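Local coordinates for protein DynE8 (Micromonospora chersina, PDB 4AMM) that forms the acyltransferase domain of the iterative polyketide synthase in enediyne (dynemicin) biosynthesis, and probably loads the acyl units used to build the polyketide chain, at residues L101-Q106 with L180-W185; I152-A157 with V348-M353; S184-L189 with R303-T308. One frame throughout, in Å; residues are numbered along the deposited sequence. Where two conformers were deposited one is given.

Contact 1 of 3, residues L101-Q106 with L180-W185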
ATOM      1  N   LEU A 101      -5.525   5.798  -2.047  1.00 11.64           N
ATOM      2  CA  LEU A 101      -4.770   5.207  -0.942  1.00 11.39           C
ATOM      3  C   LEU A 101      -4.888   3.698  -0.860  1.00 11.35           C
ATOM      4  O   LEU A 101      -5.918   3.120  -1.105  1.00 12.15           O
ATOM      5  CB  LEU A 101      -5.192   5.790   0.407  1.00 12.11           C
ATOM      6  CG  LEU A 101      -5.249   7.330   0.483  1.00 11.41           C
ATOM      7  CD1 LEU A 101      -5.686   7.707   1.885  1.00 12.72           C
ATOM      8  CD2 LEU A 101      -3.879   7.893   0.198  1.00 14.88           C
ATOM      9  N   LEU A 102      -3.769   3.105  -0.481  1.00 11.70           N
ATOM     10  CA  LEU A 102      -3.707   1.616  -0.168  1.00 11.16           C
ATOM     11  C   LEU A 102      -3.337   1.382   1.255  1.00 10.44           C
ATOM     12  O   LEU A 102      -2.297   1.874   1.692  1.00 12.25           O
ATOM     13  CB  LEU A 102      -2.654   0.986  -1.074  1.00 11.50           C
ATOM     14  CG  LEU A 102      -2.779   1.235  -2.584  1.00 10.85           C
ATOM     15  CD1 LEU A 102      -1.514   0.651  -3.329  1.00 15.20           C
ATOM     16  CD2 LEU A 102      -4.009   0.618  -3.169  1.00 16.63           C
ATOM     17  N   PHE A 103      -4.182   0.626   1.982  1.00  9.78           N
ATOM     18  CA  PHE A 103      -3.866   0.342   3.376  1.00 11.01           C
ATOM     19  C   PHE A 103      -3.506  -1.158   3.509  1.00 11.21           C
ATOM     20  O   PHE A 103      -4.356  -2.025   3.219  1.00 11.19           O
ATOM     21  CB  PHE A 103      -5.081   0.632   4.256  1.00 12.20           C
ATOM     22  CG  PHE A 103      -5.298   2.146   4.447  1.00 11.66           C
ATOM     23  CD1 PHE A 103      -4.607   2.784   5.443  1.00 12.64           C
ATOM     24  CD2 PHE A 103      -6.163   2.886   3.633  1.00 11.38           C
ATOM     25  CE1 PHE A 103      -4.744   4.187   5.651  1.00 12.65           C
ATOM     26  CE2 PHE A 103      -6.283   4.322   3.840  1.00 12.82           C
ATOM     27  CZ  PHE A 103      -5.600   4.944   4.841  1.00 11.96           C
ATOM     28  N   PRO A 104      -2.248  -1.441   3.905  1.00 11.99           N
ATOM     29  CA  PRO A 104      -1.796  -2.841   3.885  1.00 12.36           C
ATOM     30  C   PRO A 104      -2.365  -3.660   4.995  1.00 12.73           C
ATOM     31  O   PRO A 104      -2.813  -3.200   6.080  1.00 13.47           O
ATOM     32  CB  PRO A 104      -0.292  -2.685   4.074  1.00 14.13           C
ATOM     33  CG  PRO A 104      -0.169  -1.475   4.961  1.00 14.52           C
ATOM     34  CD  PRO A 104      -1.245  -0.494   4.389  1.00 12.29           C
ATOM     35  N   GLY A 105      -2.244  -4.975   4.757  1.00 14.20           N
ATOM     36  CA  GLY A 105      -2.493  -5.946   5.871  1.00 15.56           C
ATOM     37  C   GLY A 105      -1.178  -6.543   6.325  1.00 16.90           C
ATOM     38  O   GLY A 105      -0.061  -5.977   6.116  1.00 18.79           O
ATOM     39  N   GLN A 106      -1.338  -7.714   6.948  1.00 19.71           N
ATOM     40  CA  GLN A 106      -0.148  -8.408   7.432  1.00 23.29           C
ATOM     41  C   GLN A 106       0.752  -8.974   6.311  1.00 25.44           C
ATOM     42  O   GLN A 106       0.259  -9.363   5.264  1.00 28.58           O
ATOM     43  CB  GLN A 106      -0.659  -9.375   8.537  1.00 24.68           C
ATOM     44  CG  GLN A 106       0.301 -10.302   9.119  1.00 29.73           C
ATOM     45  CD  GLN A 106      -0.423 -11.285  10.027  1.00 29.92           C
ATOM     46  OE1 GLN A 106      -0.471 -12.486   9.766  1.00 33.92           O
ATOM     47  NE2 GLN A 106      -1.005 -10.781  11.045  1.00 29.86           N
ATOM     48  N   LEU A 180      -9.755  -2.126   7.916  1.00 12.43           N
ATOM     49  CA  LEU A 180      -9.984  -1.390   9.196  1.00 13.15           C
ATOM     50  C   LEU A 180      -9.394   0.008   9.164  1.00 14.19           C
ATOM     51  O   LEU A 180     -10.090   0.992   9.541  1.00 14.67           O
ATOM     52  CB  LEU A 180      -9.438  -2.094  10.443  1.00 14.68           C
ATOM     53  CG  LEU A 180     -10.277  -3.256  10.935  1.00 17.75           C
ATOM     54  CD1 LEU A 180     -10.358  -4.431   9.922  1.00 17.54           C
ATOM     55  CD2 LEU A 180      -9.645  -3.731  12.251  1.00 17.47           C
ATOM     56  N   ALA A 181      -8.194   0.166   8.641  1.00 12.97           N
ATOM     57  CA  ALA A 181      -7.544   1.474   8.571  1.00 12.87           C
ATOM     58  C   ALA A 181      -8.255   2.272   7.483  1.00 13.04           C
ATOM     59  O   ALA A 181      -8.428   3.531   7.688  1.00 14.08           O
ATOM     60  CB  ALA A 181      -6.079   1.311   8.239  1.00 14.71           C
ATOM     61  N   ALA A 182      -8.651   1.695   6.355  1.00 11.93           N
ATOM     62  CA  ALA A 182      -9.363   2.430   5.318  1.00 12.98           C
ATOM     63  C   ALA A 182     -10.668   2.993   5.903  1.00 13.66           C
ATOM     64  O   ALA A 182     -11.015   4.176   5.591  1.00 15.50           O
ATOM     65  CB  ALA A 182      -9.609   1.575   4.072  1.00 13.48           C
ATOM     66  N   LEU A 183     -11.404   2.193   6.651  1.00 13.23           N
ATOM     67  CA  LEU A 183     -12.668   2.679   7.253  1.00 13.66           C
ATOM     68  C   LEU A 183     -12.359   3.775   8.223  1.00 16.03           C
ATOM     69  O   LEU A 183     -13.157   4.736   8.307  1.00 16.92           O
ATOM     70  CB  LEU A 183     -13.327   1.488   7.969  1.00 14.24           C
ATOM     71  CG  LEU A 183     -13.987   0.537   6.983  1.00 16.00           C
ATOM     72  CD1 LEU A 183     -14.441  -0.753   7.629  1.00 18.88           C
ATOM     73  CD2 LEU A 183     -15.252   1.144   6.269  1.00 17.85           C
ATOM     74  N   SER A 184     -11.273   3.737   8.982  1.00 14.04           N
ATOM     75  CA  SER A 184     -10.932   4.796   9.947  1.00 14.80           C
ATOM     76  C   SER A 184     -10.630   6.074   9.169  1.00 15.10           C
ATOM     77  O   SER A 184     -11.148   7.174   9.479  1.00 17.09           O
ATOM     78  CB  SER A 184      -9.776   4.415  10.874  1.00 15.50           C
ATOM     79  OG  SER A 184      -9.656   5.397  11.905  1.00 17.95           O
ATOM     80  N   TRP A 185      -9.839   5.960   8.116  1.00 16.10           N
ATOM     81  CA  TRP A 185      -9.571   7.125   7.261  1.00 15.46           C
ATOM     82  C   TRP A 185     -10.843   7.732   6.716  1.00 16.11           C
ATOM     83  O   TRP A 185     -10.942   9.000   6.618  1.00 17.16           O
ATOM     84  CB  TRP A 185      -8.638   6.674   6.082  1.00 14.31           C
ATOM     85  CG  TRP A 185      -8.503   7.719   4.946  1.00 14.69           C
ATOM     86  CD1 TRP A 185      -7.665   8.810   4.931  1.00 17.09           C
ATOM     87  CD2 TRP A 185      -9.301   7.758   3.761  1.00 14.88           C
ATOM     88  NE1 TRP A 185      -7.948   9.581   3.798  1.00 15.63           N
ATOM     89  CE2 TRP A 185      -8.865   8.920   3.036  1.00 14.04           C
ATOM     90  CE3 TRP A 185     -10.262   6.902   3.187  1.00 14.80           C
ATOM     91  CZ2 TRP A 185      -9.412   9.279   1.832  1.00 14.81           C
ATOM     92  CZ3 TRP A 185     -10.766   7.254   1.920  1.00 16.21           C
ATOM     93  CH2 TRP A 185     -10.329   8.434   1.276  1.00 16.70           C
TER
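Leu101 and Phe103 pack against Ala181, Ala182 and Trp185 in a wholly buried, apolar strand-to-helix contact, where strand 99-103, the middle strand of the parallel five-stranded sheet, meets helix 178-185. The axes of 101-103 and 180-185 approach to 8.3 Å and run at 135° to each other, and no hydrogen bond joins the two segments. Phe103 carries the centre. Its CG stands anti to the carbonyl carbon (chi1 -75°), and the ring lies with one face on the helix backbone, the carbonyl carbon of Ala181 sitting 4.1 Å above its centre and the N of Ala182 nearer the rim. CD1 of Phe103 meets CB of Ala181 at 3.5 Å, while CD2 on the other side of the ring meets CB of Ala182 at 3.7 Å. The far tip, CZ of Phe103, reaches CB of Trp185 at 3.7 Å, the two rings being turned obliquely. An alanine in place of Phe103 would probably leave a gap between the helix backbone at Ala181-Ala182 and CB of Trp185. Leu101 deals with the indole itself: its CD1 stands 3.6 Å from the centroid of the five-membered ring of Trp185, 18° off the normal, a CH-pi contact over one face. Helix 144-165 adds Ile159 on Phe103 and Leu162 on Leu101. Ala172 of the adjacent strand 171-174 touches Leu101, Phe103 and Trp185, and the Phe103 ring also borders the GxSxG residues that probably form the nucleophile elbow.

Contact 2 of 3, residues I152-A157 with V348-M353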
ATOM      1  N   ILE A 152      -1.758  -1.645  12.256  1.00 13.18           N
ATOM      2  CA  ILE A 152      -2.818  -0.624  12.282  1.00 13.62           C
ATOM      3  C   ILE A 152      -2.273   0.605  13.004  1.00 15.12           C
ATOM      4  O   ILE A 152      -2.549   1.723  12.506  1.00 14.90           O
ATOM      5  CB  ILE A 152      -4.088  -1.218  12.906  1.00 13.52           C
ATOM      6  CG1 ILE A 152      -4.710  -2.211  11.968  1.00 14.31           C
ATOM      7  CG2 ILE A 152      -5.013  -0.091  13.322  1.00 17.16           C
ATOM      8  CD1 ILE A 152      -5.274  -1.529  10.652  1.00 15.40           C
ATOM      9  N   ALA A 153      -1.462   0.472  14.034  1.00 13.99           N
ATOM     10  CA  ALA A 153      -0.897   1.696  14.676  1.00 14.15           C
ATOM     11  C   ALA A 153      -0.046   2.448  13.658  1.00 15.02           C
ATOM     12  O   ALA A 153      -0.144   3.715  13.585  1.00 16.74           O
ATOM     13  CB  ALA A 153      -0.093   1.303  15.906  1.00 15.36           C
ATOM     14  N   ASP A 154       0.757   1.789  12.854  1.00 15.79           N
ATOM     15  CA  ASP A 154       1.584   2.491  11.837  1.00 15.43           C
ATOM     16  C   ASP A 154       0.669   3.096  10.794  1.00 15.70           C
ATOM     17  O   ASP A 154       0.923   4.208  10.308  1.00 15.20           O
ATOM     18  CB  ASP A 154       2.651   1.598  11.195  1.00 16.45           C
ATOM     19  CG  ASP A 154       3.801   1.287  12.141  1.00 22.16           C
ATOM     20  OD1 ASP A 154       4.145   2.119  13.021  1.00 25.64           O
ATOM     21  OD2 ASP A 154       4.395   0.195  11.956  1.00 26.04           O
ATOM     22  N   SER A 155      -0.362   2.392  10.332  1.00 13.51           N
ATOM     23  CA  SER A 155      -1.335   2.987   9.357  1.00 14.54           C
ATOM     24  C   SER A 155      -1.976   4.227   9.928  1.00 13.71           C
ATOM     25  O   SER A 155      -2.234   5.219   9.174  1.00 13.58           O
ATOM     26  CB  SER A 155      -2.342   1.956   8.881  1.00 13.81           C
ATOM     27  OG  SER A 155      -1.595   0.939   8.188  1.00 17.30           O
ATOM     28  N   LEU A 156      -2.356   4.187  11.194  1.00 14.67           N
ATOM     29  CA  LEU A 156      -3.039   5.373  11.784  1.00 13.26           C
ATOM     30  C   LEU A 156      -2.034   6.519  11.866  1.00 13.66           C
ATOM     31  O   LEU A 156      -2.431   7.676  11.690  1.00 14.72           O
ATOM     32  CB  LEU A 156      -3.531   5.016  13.212  1.00 14.19           C
ATOM     33  CG  LEU A 156      -4.682   4.055  13.162  1.00 14.61           C
ATOM     34  CD1 LEU A 156      -4.947   3.512  14.604  1.00 17.71           C
ATOM     35  CD2 LEU A 156      -6.017   4.659  12.614  1.00 17.52           C
ATOM     36  N   ALA A 157      -0.758   6.257  12.098  1.00 13.54           N
ATOM     37  CA  ALA A 157       0.289   7.314  12.041  1.00 13.56           C
ATOM     38  C   ALA A 157       0.385   7.822  10.633  1.00 15.06           C
ATOM     39  O   ALA A 157       0.484   9.069  10.424  1.00 14.52           O
ATOM     40  CB  ALA A 157       1.613   6.768  12.494  1.00 14.42           C
ATOM     41  N   VAL A 348      -0.311   3.632   2.649  1.00 12.97           N
ATOM     42  CA  VAL A 348      -0.290   4.326   3.983  1.00 15.37           C
ATOM     43  C   VAL A 348      -0.180   3.311   5.135  1.00 17.53           C
ATOM     44  O   VAL A 348      -1.164   2.808   5.674  1.00 18.00           O
ATOM     45  CB  VAL A 348      -1.619   5.089   4.112  1.00 14.75           C
ATOM     46  CG1 VAL A 348      -1.664   6.012   5.379  1.00 16.39           C
ATOM     47  CG2 VAL A 348      -1.869   5.997   2.900  1.00 18.55           C
ATOM     48  N   GLY A 349       1.046   2.951   5.471  1.00 19.21           N
ATOM     49  CA  GLY A 349       1.169   1.845   6.416  1.00 19.71           C
ATOM     50  C   GLY A 349       2.592   1.490   6.284  1.00 20.70           C
ATOM     51  O   GLY A 349       3.406   2.108   5.534  1.00 21.47           O
ATOM     52  N   PRO A 350       2.967   0.497   7.099  1.00 19.28           N
ATOM     53  CA  PRO A 350       4.334   0.048   7.133  1.00 19.44           C
ATOM     54  C   PRO A 350       4.591  -0.885   5.961  1.00 18.06           C
ATOM     55  O   PRO A 350       3.706  -1.626   5.563  1.00 19.81           O
ATOM     56  CB  PRO A 350       4.379  -0.738   8.469  1.00 20.08           C
ATOM     57  CG  PRO A 350       3.021  -1.179   8.751  1.00 19.63           C
ATOM     58  CD  PRO A 350       2.058  -0.240   8.000  1.00 18.99           C
ATOM     59  N   GLY A 351       5.825  -0.819   5.477  1.00 20.19           N
ATOM     60  CA  GLY A 351       6.331  -1.657   4.402  1.00 19.33           C
ATOM     61  C   GLY A 351       5.784  -1.219   3.049  1.00 18.20           C
ATOM     62  O   GLY A 351       5.200  -0.143   2.920  1.00 21.28           O
ATOM     63  N   ARG A 352       5.949  -2.051   2.048  1.00 17.23           N
ATOM     64  CA  ARG A 352       5.463  -1.782   0.694  1.00 16.82           C
ATOM     65  C   ARG A 352       4.761  -2.956   0.037  1.00 16.82           C
ATOM     66  O   ARG A 352       4.779  -3.090  -1.201  1.00 18.48           O
ATOM     67  CB  ARG A 352       6.531  -1.130  -0.224  1.00 18.85           C
ATOM     68  CG  ARG A 352       7.632  -2.065  -0.543  1.00 21.52           C
ATOM     69  CD  ARG A 352       8.657  -1.360  -1.533  1.00 21.11           C
ATOM     70  NE  ARG A 352       7.958  -0.981  -2.779  1.00 25.61           N
ATOM     71  CZ  ARG A 352       7.716  -1.813  -3.797  1.00 24.97           C
ATOM     72  NH1 ARG A 352       8.180  -3.076  -3.777  1.00 25.63           N
ATOM     73  NH2 ARG A 352       7.049  -1.351  -4.866  1.00 26.42           N
ATOM     74  N   MET A 353       4.083  -3.748   0.879  1.00 16.26           N
ATOM     75  CA  MET A 353       3.334  -4.948   0.392  0.50 17.28           C
ATOM     76  C   MET A 353       2.419  -4.611  -0.719  1.00 15.96           C
ATOM     77  O   MET A 353       2.406  -5.277  -1.759  1.00 16.82           O
ATOM     78  CB  MET A 353       2.486  -5.544   1.550  0.50 18.85           C
ATOM     79  CG  MET A 353       1.382  -6.522   1.120  0.50 18.27           C
ATOM     80  SD  MET A 353       0.302  -6.999   2.545  0.50 19.10           S
ATOM     81  CE  MET A 353      -0.560  -8.246   1.644  0.50 14.29           C
TER
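Ser155 and Gly349 bring their backbones to a CA-CA distance of 4.0 Å, where the extended loop 348-353 passes close over one side of helix 144-165. At that point Ser155 places its hydroxyl against the loop backbone. Its OG stands anti to its own carbonyl carbon (chi1 -63°), 3.2 Å from the backbone O of Val348; the O of Ile151, one turn back in the helix, also lies within hydrogen-bonding range, so the two carbonyls compete for the one hydroxyl proton and the bond to Val348 is not settled. The same OG is 3.4 Å from CA of Gly349, consistent with a glycine here: a CB would lie about 2.8 Å from OG of Ser155, too close for a carbon. The loop follows strand 344-347 at the C-terminal ends of the parallel strands, where alpha/beta proteins commonly gather their active-site loops, and it leads into helix 353-360, with Arg352 at the N-cap position. Pro350 supplies the second patch. Its ring crosses the Asp154 side chain obliquely, CG of Pro350 resting 3.7 Å from CB of Asp154 and CB of Pro350 lying 3.6 Å from the carboxylate atom OD2 of Asp154; this is van der Waals contact, with no polar mate for the acid inside the pair of segments. Val348 comes in more loosely, its CG1 at 3.9 Å from the backbone O of Ser155. Beyond Pro350, Gly351 has positive phi and is held on both sides of its backbone, its N to OD1 of Asp369 and its O to OG of Ser367. Pro104, at the exit of strand 99-103, touches both Ser155 and Pro350.

Contact 3 of 3, residues S184-L189 with R303-T308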
ATOM      1  N   SER A 184     -11.273   3.737   8.982  1.00 14.04           N
ATOM      2  CA  SER A 184     -10.932   4.796   9.947  1.00 14.80           C
ATOM      3  C   SER A 184     -10.630   6.074   9.169  1.00 15.10           C
ATOM      4  O   SER A 184     -11.148   7.174   9.479  1.00 17.09           O
ATOM      5  CB  SER A 184      -9.776   4.415  10.874  1.00 15.50           C
ATOM      6  OG  SER A 184      -9.656   5.397  11.905  1.00 17.95           O
ATOM      7  N   TRP A 185      -9.839   5.960   8.116  1.00 16.10           N
ATOM      8  CA  TRP A 185      -9.571   7.125   7.261  1.00 15.46           C
ATOM      9  C   TRP A 185     -10.843   7.732   6.716  1.00 16.11           C
ATOM     10  O   TRP A 185     -10.942   9.000   6.618  1.00 17.16           O
ATOM     11  CB  TRP A 185      -8.638   6.674   6.082  1.00 14.31           C
ATOM     12  CG  TRP A 185      -8.503   7.719   4.946  1.00 14.69           C
ATOM     13  CD1 TRP A 185      -7.665   8.810   4.931  1.00 17.09           C
ATOM     14  CD2 TRP A 185      -9.301   7.758   3.761  1.00 14.88           C
ATOM     15  NE1 TRP A 185      -7.948   9.581   3.798  1.00 15.63           N
ATOM     16  CE2 TRP A 185      -8.865   8.920   3.036  1.00 14.04           C
ATOM     17  CE3 TRP A 185     -10.262   6.902   3.187  1.00 14.80           C
ATOM     18  CZ2 TRP A 185      -9.412   9.279   1.832  1.00 14.81           C
ATOM     19  CZ3 TRP A 185     -10.766   7.254   1.920  1.00 16.21           C
ATOM     20  CH2 TRP A 185     -10.329   8.434   1.276  1.00 16.70           C
ATOM     21  N   ALA A 186     -11.821   6.900   6.374  1.00 15.69           N
ATOM     22  CA  ALA A 186     -13.101   7.309   5.775  1.00 16.27           C
ATOM     23  C   ALA A 186     -14.045   7.837   6.878  1.00 17.86           C
ATOM     24  O   ALA A 186     -15.180   8.266   6.519  1.00 21.63           O
ATOM     25  CB  ALA A 186     -13.739   6.185   4.954  1.00 17.59           C
ATOM     26  N   GLY A 187     -13.625   7.860   8.119  1.00 18.31           N
ATOM     27  CA  GLY A 187     -14.518   8.406   9.216  1.00 19.26           C
ATOM     28  C   GLY A 187     -15.513   7.435   9.792  1.00 19.91           C
ATOM     29  O   GLY A 187     -16.381   7.853  10.601  1.00 22.34           O
ATOM     30  N   ALA A 188     -15.439   6.121   9.505  1.00 19.49           N
ATOM     31  CA  ALA A 188     -16.412   5.174  10.065  1.00 19.69           C
ATOM     32  C   ALA A 188     -16.165   4.828  11.553  1.00 18.13           C
ATOM     33  O   ALA A 188     -17.083   4.397  12.294  1.00 19.04           O
ATOM     34  CB  ALA A 188     -16.445   3.913   9.185  1.00 20.10           C
ATOM     35  N   LEU A 189     -14.903   4.938  11.987  1.00 18.07           N
ATOM     36  CA  LEU A 189     -14.478   4.633  13.313  1.00 19.57           C
ATOM     37  C   LEU A 189     -13.243   5.454  13.684  1.00 19.07           C
ATOM     38  O   LEU A 189     -12.322   5.612  12.865  1.00 19.42           O
ATOM     39  CB  LEU A 189     -14.115   3.131  13.360  1.00 21.47           C
ATOM     40  CG  LEU A 189     -14.117   2.538  14.745  1.00 22.29           C
ATOM     41  CD1 LEU A 189     -15.520   2.600  15.413  1.00 22.47           C
ATOM     42  CD2 LEU A 189     -13.676   1.086  14.688  1.00 24.08           C
ATOM     43  N   ARG A 303     -15.953   9.094   3.001  1.00 20.41           N
ATOM     44  CA  ARG A 303     -15.037   9.147   1.840  1.00 18.81           C
ATOM     45  C   ARG A 303     -15.119   7.739   1.151  1.00 17.90           C
ATOM     46  O   ARG A 303     -15.510   6.752   1.828  1.00 17.71           O
ATOM     47  CB  ARG A 303     -13.599   9.439   2.278  1.00 20.22           C
ATOM     48  CG  ARG A 303     -13.473  10.571   3.296  1.00 24.05           C
ATOM     49  CD  ARG A 303     -12.021  10.890   3.482  1.00 26.77           C
ATOM     50  NE  ARG A 303     -11.720  11.850   4.530  1.00 37.58           N
ATOM     51  CZ  ARG A 303     -10.660  12.676   4.527  1.00 41.23           C
ATOM     52  NH1 ARG A 303      -9.810  12.727   3.488  1.00 37.42           N
ATOM     53  NH2 ARG A 303     -10.478  13.510   5.548  1.00 43.94           N
ATOM     54  N   PRO A 304     -14.802   7.633  -0.149  1.00 17.15           N
ATOM     55  CA  PRO A 304     -15.005   6.367  -0.868  1.00 15.30           C
ATOM     56  C   PRO A 304     -14.001   5.283  -0.410  1.00 15.60           C
ATOM     57  O   PRO A 304     -12.803   5.539  -0.341  1.00 15.54           O
ATOM     58  CB  PRO A 304     -14.747   6.729  -2.319  1.00 17.13           C
ATOM     59  CG  PRO A 304     -15.173   8.219  -2.291  1.00 16.94           C
ATOM     60  CD  PRO A 304     -14.538   8.736  -1.135  1.00 16.02           C
ATOM     61  N   VAL A 305     -14.557   4.119  -0.131  1.00 15.04           N
ATOM     62  CA  VAL A 305     -13.763   2.912   0.223  1.00 14.52           C
ATOM     63  C   VAL A 305     -14.125   1.792  -0.732  1.00 13.96           C
ATOM     64  O   VAL A 305     -15.293   1.436  -0.815  1.00 14.97           O
ATOM     65  CB  VAL A 305     -14.038   2.515   1.650  1.00 14.68           C
ATOM     66  CG1 VAL A 305     -13.159   1.230   1.978  1.00 16.66           C
ATOM     67  CG2 VAL A 305     -13.613   3.581   2.612  1.00 14.72           C
ATOM     68  N   ALA A 306     -13.168   1.267  -1.530  1.00 12.61           N
ATOM     69  CA  ALA A 306     -13.401   0.114  -2.389  1.00 12.43           C
ATOM     70  C   ALA A 306     -13.101  -1.116  -1.521  1.00 12.94           C
ATOM     71  O   ALA A 306     -11.955  -1.265  -1.084  1.00 14.23           O
ATOM     72  CB  ALA A 306     -12.441   0.174  -3.580  1.00 14.78           C
ATOM     73  N   SER A 307     -14.099  -1.905  -1.215  1.00 12.09           N
ATOM     74  CA  SER A 307     -13.965  -3.011  -0.253  1.00 11.32           C
ATOM     75  C   SER A 307     -13.306  -4.206  -0.944  1.00 12.02           C
ATOM     76  O   SER A 307     -13.683  -4.669  -1.992  1.00 12.01           O
ATOM     77  CB  SER A 307     -15.340  -3.403   0.181  1.00 13.21           C
ATOM     78  OG  SER A 307     -15.261  -4.543   1.100  1.00 13.30           O
ATOM     79  N   THR A 308     -12.344  -4.761  -0.201  1.00 11.42           N
ATOM     80  CA  THR A 308     -11.771  -6.075  -0.556  1.00 11.19           C
ATOM     81  C   THR A 308     -12.547  -7.221   0.078  1.00 11.75           C
ATOM     82  O   THR A 308     -12.162  -8.394  -0.067  1.00 11.34           O
ATOM     83  CB  THR A 308     -10.282  -6.210  -0.194  1.00 11.05           C
ATOM     84  OG1 THR A 308     -10.065  -6.189   1.211  1.00 12.18           O
ATOM     85  CG2 THR A 308      -9.476  -5.132  -0.920  1.00 12.99           C
TER
HETATM   86  O   HOH W   1     -12.932  11.136   7.101  1.00 37.94           O
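Trp185 and Ala186 meet Arg303 to Val305 where helix 178-185 ends in a Schellman motif, Gly187 taking the positive phi that turns the chain away, beside the weakly bonded outermost strand, about 305-306, of the parallel sheet. The tight part is mainly apolar. CB of Ala186 touches CG2 of Val305 at 3.5 Å and lies 3.6 Å from the backbone O of Arg303. The aliphatic part of Arg303 lies across the six-membered ring of Trp185: extended from CG to NE, it sets CD 3.7 Å from the ring centroid, 19° off the normal, in a CH-pi contact on the face opposite to Leu101. CB of Arg303 joins in at the far rim, near CZ3 and CH2 of the indole. At the edge of the ring, in its plane, the backbone O of Pro304 approaches CZ3 of Trp185 to 3.5 Å. The N of Arg303 is buried without a hydrogen-bonding partner in the model. The solvent side is looser. Arg303 and Pro304 are exposed, and the guanidinium plane is tilted 56° from the indole, with NH1 of Arg303 3.7 Å from NE1 of Trp185 and no hydrogen bond between them. A water makes the link instead, donating to the O of Trp185 at 3.0 Å and accepting from NE of Arg303 at 2.9 Å; it gives a carbonyl of the last helical turn a partner and ties NE of Arg303 to the helix end. Bridging the turn, OG of Ser184 in the helix donates to the O of Leu189 at 2.8 Å.

Overall arrangement
All three contacts lie around the parallel sheet of the acyltransferase domain, whose strand order is 305-306, 171-174, 99-103, 344-347, 365-367. The centre of contact 1 is 8 Å from those of contacts 2 and 3, which are 15 Å apart. Contacts 1 and 3 share Ser184 and Trp185 on helix 178-185; contacts 1 and 2 meet where the O of Leu102 and the N of Val348 probably hydrogen-bond between strand 99-103 and the start of the loop that follows strand 344-347. Along the chain contacts 1 and 2 interlock, and both segments of contact 3 fall between the two segments of contact 2. Distant sequence segments thus converge near the probable nucleophile elbow, which contact 1 touches.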